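Local coordinates for oxysterol-binding protein homolog 1 (Saccharomyces cerevisiae, PDB 5H28) that carries lipids, sterols among them, between membranes through the cytosol, its ankyrin-repeat domain, the part described here, targeting it to the nucleus-vacuole junction by interacting with NVJ1, at residues R140-F151 with I166-L176; Q38-H46 with L73-D83. One frame throughout, in Å; residues are numbered along the deposited sequence.

Contact 1 of 2, residues R140-F151 with I166-L176; sequences RSTYVAETAQEF and ILSSPRNAELL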
loop_
_atom_site.group_PDB
_atom_site.type_symbol
_atom_site.label_atom_id
_atom_site.label_comp_id
_atom_site.label_asym_id
_atom_site.label_seq_id
_atom_site.Cartn_x
_atom_site.Cartn_y
_atom_site.Cartn_z
ATOM N N ARG A 140 -9.261 -9.009 0.234
ATOM C CA ARG A 140 -9.080 -7.579 0.422
ATOM C C ARG A 140 -9.860 -7.090 1.638
ATOM O O ARG A 140 -9.343 -6.298 2.433
ATOM C CB ARG A 140 -9.531 -6.789 -0.809
ATOM C CG ARG A 140 -9.553 -5.286 -0.541
ATOM C CD ARG A 140 -9.821 -4.463 -1.781
ATOM N NE ARG A 140 -8.697 -4.493 -2.708
ATOM C CZ ARG A 140 -8.651 -3.793 -3.836
ATOM N NH1 ARG A 140 -7.595 -3.877 -4.628
ATOM N NH2 ARG A 140 -9.664 -3.005 -4.167
ATOM N N SER A 141 -11.096 -7.561 1.795
ATOM C CA SER A 141 -11.913 -7.124 2.922
ATOM C C SER A 141 -11.275 -7.521 4.248
ATOM O O SER A 141 -11.313 -6.757 5.216
ATOM C CB SER A 141 -13.341 -7.681 2.816
ATOM O OG SER A 141 -13.375 -9.094 2.893
ATOM N N THR A 142 -10.665 -8.701 4.285
ATOM C CA THR A 142 -10.009 -9.164 5.498
ATOM C C THR A 142 -8.813 -8.265 5.795
ATOM O O THR A 142 -8.612 -7.838 6.935
ATOM C CB THR A 142 -9.539 -10.628 5.354
ATOM O OG1 THR A 142 -10.685 -11.480 5.214
ATOM C CG2 THR A 142 -8.746 -11.060 6.574
ATOM N N TYR A 143 -8.029 -7.963 4.766
ATOM C CA TYR A 143 -6.862 -7.105 4.936
ATOM C C TYR A 143 -7.273 -5.711 5.407
ATOM O O TYR A 143 -6.616 -5.117 6.261
ATOM C CB TYR A 143 -6.081 -6.977 3.625
ATOM C CG TYR A 143 -4.922 -6.015 3.733
ATOM C CD1 TYR A 143 -3.742 -6.386 4.376
ATOM C CD2 TYR A 143 -5.024 -4.717 3.239
ATOM C CE1 TYR A 143 -2.693 -5.486 4.527
ATOM C CE2 TYR A 143 -3.983 -3.807 3.384
ATOM C CZ TYR A 143 -2.819 -4.199 4.030
ATOM O OH TYR A 143 -1.784 -3.308 4.186
ATOM N N VAL A 144 -8.351 -5.183 4.837
ATOM C CA VAL A 144 -8.831 -3.862 5.217
ATOM C C VAL A 144 -9.204 -3.830 6.698
ATOM O O VAL A 144 -8.846 -2.893 7.415
ATOM C CB VAL A 144 -10.050 -3.451 4.353
ATOM C CG1 VAL A 144 -10.711 -2.203 4.925
ATOM C CG2 VAL A 144 -9.594 -3.187 2.923
ATOM N N ALA A 145 -9.910 -4.858 7.158
ATOM C CA ALA A 145 -10.313 -4.917 8.558
ATOM C C ALA A 145 -9.101 -5.051 9.476
ATOM O O ALA A 145 -9.019 -4.384 10.509
ATOM C CB ALA A 145 -11.277 -6.082 8.784
ATOM N N GLU A 146 -8.154 -5.902 9.102
ATOM C CA GLU A 146 -6.966 -6.088 9.930
ATOM C C GLU A 146 -6.093 -4.838 9.967
ATOM O O GLU A 146 -5.486 -4.531 10.991
ATOM C CB GLU A 146 -6.162 -7.295 9.447
ATOM C CG GLU A 146 -6.878 -8.616 9.702
ATOM C CD GLU A 146 -6.074 -9.824 9.268
ATOM O OE1 GLU A 146 -6.509 -10.958 9.560
ATOM O OE2 GLU A 146 -5.014 -9.643 8.634
ATOM N N THR A 147 -6.042 -4.109 8.858
ATOM C CA THR A 147 -5.246 -2.889 8.795
ATOM C C THR A 147 -5.904 -1.771 9.610
ATOM O O THR A 147 -5.215 -0.943 10.207
ATOM C CB THR A 147 -5.039 -2.461 7.329
ATOM O OG1 THR A 147 -4.180 -3.415 6.691
ATOM C CG2 THR A 147 -4.398 -1.079 7.241
ATOM N N ALA A 148 -7.233 -1.749 9.645
ATOM C CA ALA A 148 -7.930 -0.743 10.434
ATOM C C ALA A 148 -7.544 -0.991 11.892
ATOM O O ALA A 148 -7.305 -0.055 12.659
ATOM C CB ALA A 148 -9.436 -0.875 10.252
ATOM N N GLN A 149 -7.491 -2.266 12.262
ATOM C CA GLN A 149 -7.111 -2.658 13.608
ATOM C C GLN A 149 -5.660 -2.252 13.861
ATOM O O GLN A 149 -5.345 -1.688 14.907
ATOM C CB GLN A 149 -7.267 -4.172 13.776
ATOM C CG GLN A 149 -6.728 -4.712 15.090
ATOM C CD GLN A 149 -7.769 -5.494 15.863
ATOM O OE1 GLN A 149 -8.222 -6.550 15.425
ATOM N NE2 GLN A 149 -8.160 -4.972 17.021
ATOM N N GLU A 150 -4.784 -2.526 12.898
ATOM C CA GLU A 150 -3.371 -2.180 13.049
ATOM C C GLU A 150 -3.205 -0.682 13.291
ATOM O O GLU A 150 -2.420 -0.258 14.140
ATOM C CB GLU A 150 -2.576 -2.585 11.805
ATOM C CG GLU A 150 -1.074 -2.426 11.993
ATOM C CD GLU A 150 -0.246 -2.895 10.804
ATOM O OE1 GLU A 150 0.998 -2.933 10.934
ATOM O OE2 GLU A 150 -0.826 -3.221 9.749
ATOM N N PHE A 151 -3.952 0.117 12.537
ATOM C CA PHE A 151 -3.890 1.564 12.675
ATOM C C PHE A 151 -4.359 1.982 14.072
ATOM O O PHE A 151 -3.712 2.811 14.724
ATOM C CB PHE A 151 -4.741 2.220 11.579
ATOM C CG PHE A 151 -4.600 3.714 11.496
ATOM C CD1 PHE A 151 -3.346 4.315 11.388
ATOM C CD2 PHE A 151 -5.730 4.526 11.481
ATOM C CE1 PHE A 151 -3.224 5.706 11.264
ATOM C CE2 PHE A 151 -5.619 5.918 11.358
ATOM C CZ PHE A 151 -4.367 6.509 11.250
ATOM N N ILE A 166 2.777 2.180 8.718
ATOM C CA ILE A 166 1.429 1.959 8.214
ATOM C C ILE A 166 1.049 2.934 7.109
ATOM O O ILE A 166 0.569 2.526 6.054
ATOM C CB ILE A 166 0.387 2.066 9.345
ATOM C CG1 ILE A 166 0.625 0.960 10.373
ATOM C CG2 ILE A 166 -1.027 1.960 8.776
ATOM C CD1 ILE A 166 -0.152 1.156 11.651
ATOM N N LEU A 167 1.269 4.223 7.341
ATOM C CA LEU A 167 0.899 5.215 6.342
ATOM C C LEU A 167 1.839 5.311 5.145
ATOM O O LEU A 167 1.462 5.862 4.111
ATOM C CB LEU A 167 0.729 6.589 7.002
ATOM C CG LEU A 167 -0.389 6.643 8.053
ATOM C CD1 LEU A 167 -0.651 8.079 8.458
ATOM C CD2 LEU A 167 -1.662 6.031 7.487
ATOM N N SER A 168 3.049 4.776 5.273
ATOM C CA SER A 168 4.005 4.815 4.169
ATOM C C SER A 168 3.799 3.645 3.206
ATOM O O SER A 168 4.413 3.591 2.144
ATOM C CB SER A 168 5.442 4.810 4.704
ATOM O OG SER A 168 5.699 3.660 5.493
ATOM N N SER A 169 2.922 2.717 3.580
ATOM C CA SER A 169 2.622 1.551 2.753
ATOM C C SER A 169 1.854 1.934 1.494
ATOM O O SER A 169 0.787 2.547 1.570
ATOM C CB SER A 169 1.797 0.539 3.548
ATOM O OG SER A 169 1.140 -0.370 2.681
ATOM N N PRO A 170 2.382 1.572 0.313
ATOM C CA PRO A 170 1.685 1.911 -0.931
ATOM C C PRO A 170 0.252 1.375 -0.962
ATOM O O PRO A 170 -0.665 2.060 -1.404
ATOM C CB PRO A 170 2.571 1.276 -2.001
ATOM C CG PRO A 170 3.939 1.387 -1.399
ATOM C CD PRO A 170 3.694 0.960 0.032
ATOM N N ARG A 171 0.066 0.151 -0.480
ATOM C CA ARG A 171 -1.256 -0.462 -0.468
ATOM C C ARG A 171 -2.217 0.257 0.476
ATOM O O ARG A 171 -3.401 0.397 0.181
ATOM C CB ARG A 171 -1.154 -1.932 -0.062
ATOM C CG ARG A 171 -2.435 -2.716 -0.278
ATOM C CD ARG A 171 -2.320 -4.124 0.268
ATOM N NE ARG A 171 -3.478 -4.933 -0.088
ATOM C CZ ARG A 171 -3.674 -6.178 0.325
ATOM N NH1 ARG A 171 -2.786 -6.762 1.118
ATOM N NH2 ARG A 171 -4.758 -6.839 -0.057
ATOM N N ASN A 172 -1.711 0.715 1.615
ATOM C CA ASN A 172 -2.573 1.401 2.565
ATOM C C ASN A 172 -2.989 2.790 2.110
ATOM O O ASN A 172 -3.956 3.348 2.620
ATOM C CB ASN A 172 -1.900 1.468 3.934
ATOM C CG ASN A 172 -1.819 0.112 4.597
ATOM O OD1 ASN A 172 -2.514 -0.828 4.197
ATOM N ND2 ASN A 172 -0.983 -0.000 5.619
ATOM N N ALA A 173 -2.271 3.344 1.138
ATOM C CA ALA A 173 -2.609 4.665 0.627
ATOM C C ALA A 173 -4.053 4.676 0.122
ATOM O O ALA A 173 -4.733 5.699 0.190
ATOM C CB ALA A 173 -1.658 5.047 -0.494
ATOM N N GLU A 174 -4.519 3.532 -0.377
ATOM C CA GLU A 174 -5.881 3.417 -0.890
ATOM C C GLU A 174 -6.810 2.544 -0.048
ATOM O O GLU A 174 -8.031 2.657 -0.158
ATOM C CB GLU A 174 -5.866 2.877 -2.324
ATOM C CG GLU A 174 -6.124 3.923 -3.400
ATOM C CD GLU A 174 -5.072 5.012 -3.433
ATOM O OE1 GLU A 174 -3.888 4.690 -3.675
ATOM O OE2 GLU A 174 -5.427 6.190 -3.217
ATOM N N LEU A 175 -6.249 1.676 0.790
ATOM C CA LEU A 175 -7.086 0.796 1.604
ATOM C C LEU A 175 -7.305 1.243 3.044
ATOM O O LEU A 175 -8.072 0.623 3.781
ATOM C CB LEU A 175 -6.536 -0.631 1.575
ATOM C CG LEU A 175 -6.628 -1.289 0.194
ATOM C CD1 LEU A 175 -6.213 -2.742 0.297
ATOM C CD2 LEU A 175 -8.051 -1.180 -0.345
ATOM N N LEU A 176 -6.620 2.307 3.443
ATOM C CA LEU A 176 -6.782 2.865 4.781
ATOM C C LEU A 176 -6.976 4.364 4.609
ATOM O O LEU A 176 -6.046 5.081 4.244
ATOM C CB LEU A 176 -5.553 2.603 5.658
ATOM C CG LEU A 176 -5.620 3.275 7.039
ATOM C CD1 LEU A 176 -6.807 2.725 7.826
ATOM C CD2 LEU A 176 -4.328 3.033 7.800
HETATM O O HOH W 1 -1.202 -2.532 7.113
HETATM O O HOH W 2 -8.094 -0.297 6.473
#
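Tyr143 is gripped by two consecutive residues, Arg171 and Asn172, where the long helix 130-156 of this ankyrin-repeat domain packs against the end of helix 160-167, the turn that follows and the short helix 172-175. The stacking evidence is a guanidinium lying flat on the ring: Arg171 CZ stands 3.7 Å from the Tyr143 ring centroid with the planes 8° apart, a cation-pi pair. The extended Arg171 chain runs antiparallel to the tyrosine to get there, and Asp113 forms salt bridges with both Arg171 and Arg140, Arg140 also bonding to Gln122. Among polar contacts, Tyr143 OH donates to Asn172 OD1 (2.6 Å), while Asn172 ND2 donates to Ile166 O (3.0 Å), which fixes how the amide is turned. Replacing the tyrosine with an alanine would probably leave Asn172 OD1 without its donor and the Arg171 guanidinium without its stacking surface. The remaining direct contacts are apolar. Leu175 CD1 meets Tyr143 CD2 at 3.7 Å, and Leu176 CD2 lies over one face of the Phe151 ring in a CH-pi contact. Phe151, its CG swung away from the backbone N (chi1 -172°), also brings CE1 to Leu167 CD2. One water donates to both Val144 O (2.9 Å) and Leu175 O (2.8 Å), joining the two backbones.

Contact 2 of 2, residues Q38-H46 with L73-D83; sequences QQVLHLMLH and LNIHLDLNERD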
loop_
_atom_site.group_PDB
_atom_site.type_symbol
_atom_site.label_atom_id
_atom_site.label_comp_id
_atom_site.label_asym_id
_atom_site.label_seq_id
_atom_site.Cartn_x
_atom_site.Cartn_y
_atom_site.Cartn_z
ATOM N N GLN A 38 18.575 -5.956 -17.566
ATOM C CA GLN A 38 17.763 -5.385 -16.501
ATOM C C GLN A 38 16.284 -5.325 -16.873
ATOM O O GLN A 38 15.423 -5.712 -16.090
ATOM C CB GLN A 38 18.248 -3.972 -16.166
ATOM C CG GLN A 38 19.582 -3.915 -15.445
ATOM C CD GLN A 38 19.499 -4.460 -14.036
ATOM O OE1 GLN A 38 18.650 -4.041 -13.249
ATOM N NE2 GLN A 38 20.381 -5.395 -13.707
ATOM N N GLN A 39 15.993 -4.845 -18.076
ATOM C CA GLN A 39 14.614 -4.720 -18.516
ATOM C C GLN A 39 13.863 -6.044 -18.569
ATOM O O GLN A 39 12.690 -6.106 -18.197
ATOM C CB GLN A 39 14.569 -4.019 -19.871
ATOM C CG GLN A 39 14.943 -2.548 -19.769
ATOM C CD GLN A 39 15.097 -1.879 -21.114
ATOM O OE1 GLN A 39 14.207 -1.943 -21.957
ATOM N NE2 GLN A 39 16.229 -1.216 -21.317
ATOM N N VAL A 40 14.528 -7.099 -19.028
ATOM C CA VAL A 40 13.881 -8.402 -19.104
ATOM C C VAL A 40 13.706 -9.005 -17.712
ATOM O O VAL A 40 12.685 -9.634 -17.434
ATOM C CB VAL A 40 14.681 -9.366 -20.007
ATOM C CG1 VAL A 40 14.102 -10.778 -19.927
ATOM C CG2 VAL A 40 14.625 -8.872 -21.447
ATOM N N LEU A 41 14.696 -8.816 -16.840
ATOM C CA LEU A 41 14.606 -9.337 -15.478
ATOM C C LEU A 41 13.447 -8.681 -14.732
ATOM O O LEU A 41 12.770 -9.337 -13.942
ATOM C CB LEU A 41 15.918 -9.107 -14.718
ATOM C CG LEU A 41 17.092 -10.008 -15.104
ATOM C CD1 LEU A 41 18.338 -9.564 -14.352
ATOM C CD2 LEU A 41 16.763 -11.461 -14.785
ATOM N N HIS A 42 13.216 -7.392 -14.980
ATOM C CA HIS A 42 12.113 -6.681 -14.333
ATOM C C HIS A 42 10.755 -7.266 -14.721
ATOM O O HIS A 42 9.776 -7.107 -13.995
ATOM C CB HIS A 42 12.130 -5.191 -14.699
ATOM C CG HIS A 42 12.996 -4.355 -13.809
ATOM N ND1 HIS A 42 14.370 -4.350 -13.896
ATOM C CD2 HIS A 42 12.679 -3.511 -12.799
ATOM C CE1 HIS A 42 14.865 -3.540 -12.977
ATOM N NE2 HIS A 42 13.860 -3.018 -12.296
ATOM N N LEU A 43 10.691 -7.937 -15.866
ATOM C CA LEU A 43 9.435 -8.531 -16.317
ATOM C C LEU A 43 9.391 -10.037 -16.095
ATOM O O LEU A 43 8.443 -10.702 -16.504
ATOM C CB LEU A 43 9.207 -8.228 -17.802
ATOM C CG LEU A 43 8.942 -6.760 -18.145
ATOM C CD1 LEU A 43 8.977 -6.574 -19.652
ATOM C CD2 LEU A 43 7.596 -6.330 -17.583
ATOM N N MET A 44 10.408 -10.577 -15.428
ATOM C CA MET A 44 10.453 -12.012 -15.194
ATOM C C MET A 44 9.246 -12.568 -14.449
ATOM O O MET A 44 8.733 -13.628 -14.810
ATOM C CB MET A 44 11.740 -12.391 -14.460
ATOM C CG MET A 44 11.834 -13.879 -14.121
ATOM S SD MET A 44 13.501 -14.390 -13.660
ATOM C CE MET A 44 13.815 -13.300 -12.279
ATOM N N LEU A 45 8.783 -11.867 -13.420
ATOM C CA LEU A 45 7.628 -12.352 -12.675
ATOM C C LEU A 45 6.381 -12.361 -13.562
ATOM O O LEU A 45 5.542 -13.255 -13.442
ATOM C CB LEU A 45 7.397 -11.511 -11.416
ATOM C CG LEU A 45 6.317 -12.042 -10.467
ATOM C CD1 LEU A 45 6.608 -13.494 -10.104
ATOM C CD2 LEU A 45 6.276 -11.175 -9.215
ATOM N N HIS A 46 6.260 -11.376 -14.453
ATOM C CA HIS A 46 5.123 -11.334 -15.371
ATOM C C HIS A 46 5.161 -12.583 -16.243
ATOM O O HIS A 46 4.161 -13.283 -16.400
ATOM C CB HIS A 46 5.200 -10.119 -16.305
ATOM C CG HIS A 46 4.760 -8.832 -15.683
ATOM N ND1 HIS A 46 5.510 -8.158 -14.743
ATOM C CD2 HIS A 46 3.655 -8.078 -15.892
ATOM C CE1 HIS A 46 4.887 -7.044 -14.404
ATOM N NE2 HIS A 46 3.758 -6.971 -15.087
ATOM N N LEU A 73 21.376 -12.169 -7.887
ATOM C CA LEU A 73 20.645 -11.425 -8.909
ATOM C C LEU A 73 20.942 -9.935 -8.811
ATOM O O LEU A 73 20.961 -9.228 -9.818
ATOM C CB LEU A 73 19.137 -11.659 -8.759
ATOM C CG LEU A 73 18.286 -11.217 -9.955
ATOM C CD1 LEU A 73 18.562 -12.149 -11.127
ATOM C CD2 LEU A 73 16.808 -11.238 -9.597
ATOM N N ASN A 74 21.175 -9.469 -7.587
ATOM C CA ASN A 74 21.478 -8.068 -7.326
ATOM C C ASN A 74 20.429 -7.100 -7.853
ATOM O O ASN A 74 20.745 -6.011 -8.339
ATOM C CB ASN A 74 22.854 -7.710 -7.883
ATOM C CG ASN A 74 23.972 -8.352 -7.092
ATOM O OD1 ASN A 74 23.943 -8.358 -5.861
ATOM N ND2 ASN A 74 24.962 -8.891 -7.789
ATOM N N ILE A 75 19.177 -7.517 -7.746
ATOM C CA ILE A 75 18.040 -6.712 -8.161
ATOM C C ILE A 75 16.883 -7.164 -7.296
ATOM O O ILE A 75 16.639 -8.362 -7.166
ATOM C CB ILE A 75 17.617 -6.974 -9.623
ATOM C CG1 ILE A 75 18.768 -6.684 -10.582
ATOM C CG2 ILE A 75 16.416 -6.103 -9.968
ATOM C CD1 ILE A 75 18.426 -6.981 -12.032
ATOM N N HIS A 76 16.181 -6.223 -6.684
ATOM C CA HIS A 76 15.029 -6.610 -5.895
ATOM C C HIS A 76 13.800 -6.436 -6.763
ATOM O O HIS A 76 13.355 -5.317 -7.035
ATOM C CB HIS A 76 14.933 -5.783 -4.615
ATOM C CG HIS A 76 15.906 -6.215 -3.564
ATOM N ND1 HIS A 76 17.069 -5.525 -3.294
ATOM C CD2 HIS A 76 15.923 -7.307 -2.766
ATOM C CE1 HIS A 76 17.759 -6.175 -2.374
ATOM N NE2 HIS A 76 17.086 -7.260 -2.037
ATOM N N LEU A 77 13.274 -7.567 -7.223
ATOM C CA LEU A 77 12.103 -7.572 -8.079
ATOM C C LEU A 77 10.921 -6.945 -7.366
ATOM O O LEU A 77 10.691 -7.181 -6.176
ATOM C CB LEU A 77 11.771 -9.004 -8.503
ATOM C CG LEU A 77 12.917 -9.732 -9.212
ATOM C CD1 LEU A 77 12.448 -11.112 -9.638
ATOM C CD2 LEU A 77 13.387 -8.925 -10.423
ATOM N N ASP A 78 10.186 -6.127 -8.108
ATOM C CA ASP A 78 9.019 -5.435 -7.593
ATOM C C ASP A 78 7.799 -6.316 -7.826
ATOM O O ASP A 78 7.459 -6.634 -8.965
ATOM C CB ASP A 78 8.852 -4.104 -8.330
ATOM C CG ASP A 78 7.776 -3.228 -7.724
ATOM O OD1 ASP A 78 6.994 -3.722 -6.884
ATOM O OD2 ASP A 78 7.712 -2.040 -8.100
ATOM N N LEU A 79 7.148 -6.723 -6.746
ATOM C CA LEU A 79 5.967 -7.563 -6.850
ATOM C C LEU A 79 4.871 -6.811 -7.605
ATOM O O LEU A 79 3.985 -7.416 -8.207
ATOM C CB LEU A 79 5.480 -7.928 -5.447
ATOM C CG LEU A 79 4.815 -9.286 -5.245
ATOM C CD1 LEU A 79 5.746 -10.390 -5.718
ATOM C CD2 LEU A 79 4.484 -9.461 -3.770
ATOM N N ASN A 80 4.959 -5.483 -7.587
ATOM C CA ASN A 80 3.975 -4.626 -8.230
ATOM C C ASN A 80 4.479 -3.923 -9.487
ATOM O O ASN A 80 3.961 -2.872 -9.867
ATOM C CB ASN A 80 3.483 -3.605 -7.209
ATOM C CG ASN A 80 3.101 -4.255 -5.899
ATOM O OD1 ASN A 80 2.208 -5.100 -5.856
ATOM N ND2 ASN A 80 3.785 -3.880 -4.822
ATOM N N GLU A 81 5.489 -4.513 -10.123
ATOM C CA GLU A 81 6.066 -3.979 -11.358
ATOM C C GLU A 81 4.972 -3.787 -12.409
ATOM O O GLU A 81 4.160 -4.680 -12.626
ATOM C CB GLU A 81 7.104 -4.966 -11.900
ATOM C CG GLU A 81 7.761 -4.578 -13.225
ATOM C CD GLU A 81 8.910 -3.605 -13.050
ATOM O OE1 GLU A 81 9.565 -3.651 -11.988
ATOM O OE2 GLU A 81 9.170 -2.809 -13.980
ATOM N N ARG A 82 4.952 -2.633 -13.067
ATOM C CA ARG A 82 3.955 -2.386 -14.107
ATOM C C ARG A 82 4.600 -2.515 -15.484
ATOM O O ARG A 82 5.675 -1.952 -15.722
ATOM C CB ARG A 82 3.350 -0.981 -13.953
ATOM C CG ARG A 82 2.557 -0.781 -12.665
ATOM C CD ARG A 82 2.020 0.644 -12.511
ATOM N NE ARG A 82 0.809 0.913 -13.290
ATOM C CZ ARG A 82 0.757 1.733 -14.336
ATOM N NH1 ARG A 82 1.851 2.362 -14.742
ATOM N NH2 ARG A 82 -0.396 1.950 -14.959
ATOM N N ASP A 83 3.960 -3.265 -16.382
ATOM C CA ASP A 83 4.486 -3.418 -17.735
ATOM C C ASP A 83 4.004 -2.257 -18.606
ATOM O O ASP A 83 3.452 -1.286 -18.086
ATOM C CB ASP A 83 4.087 -4.775 -18.349
ATOM C CG ASP A 83 2.582 -4.978 -18.457
ATOM O OD1 ASP A 83 1.823 -3.991 -18.519
ATOM O OD2 ASP A 83 2.160 -6.157 -18.511
HETATM O O HOH W 3 20.319 -3.957 -10.192
HETATM O O HOH W 4 10.723 -5.921 -10.925
HETATM O O HOH W 5 8.860 -8.070 -10.918
#
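Leu41, Met44 and Leu45 turn their side chains onto a row of aliphatic residues, Leu73, Ile75, Leu77 and Leu79, in the irregular chain that links helix 54-64 to helix 89-95. Residues 38-46 span the break between helices 35-42 and 44-51, with Leu43 as N-cap of the second, and the contact lies in the first of the predicted ankyrin repeats and the loop that follows its helices. The packing is tight on this apolar side. Leu41 CD1 lies 3.5 Å from Ile75 CD1, the two side chains crossing at about a right angle, and Leu45 CD2 comes within 3.6 Å of Leu79 CD1. Met44, bent at its last torsion (chi3 58°), brings CE to 3.7 Å from Leu77 CD1; Trp64 of helix 54-64 covers both Met44 and Leu77. The His46 ring, buried against helix 89-95, turns its edge to Glu81, CE1 of His46 lying 3.0 Å from Glu81 O, while its NE2 bonds to Asn87 O, outside the two segments.

The other side is polar and partly hydrated. His42 presents its ring edge to the carboxylate of Glu81, His42 CD2 being 3.2 Å from Glu81 OE1, with the two planes 74° apart. His42 ND1 donates to Gln38 O (2.8 Å) at 161°, a bond that fixes the ring's rotation. A water accepts from Asp78 N, and a second lies near Asp78 O; the links of both to His42 O are weak. Within the loop, Asp78 OD1 accepts from Asn80 N in an Asx turn, at the start of the type I turn that ends at Glu81.

The direct contacts between the segments are therefore apolar packing and close carbon-oxygen approaches. Polar groups find partners within their own segment, in water or elsewhere in the chain, which suggests that the fit depends more on side-chain shape than on direct hydrogen bonds.

Overall arrangement
The two contacts hold different elements in series along the chain, contact 2 closing before contact 1 opens, with centres 25 Å apart and nearest atoms about 6 Å apart, not touching. Contact 1 is the more central, about 7 Å from the chain centre to its own, and joins helix 130-156 to the end of helix 160-167 and the short helix 172-175; contact 2 lies about 18 Å out and sets a helix pair against a loop. Both are partly buried, bury similar areas, 667 and 687 Å², and include waters. Their chemistry separates them: contact 1 combines a direct side-chain hydrogen bond and a cation-pi stack with apolar packing, whereas contact 2 relies on aliphatic packing without any direct hydrogen bond between its segments.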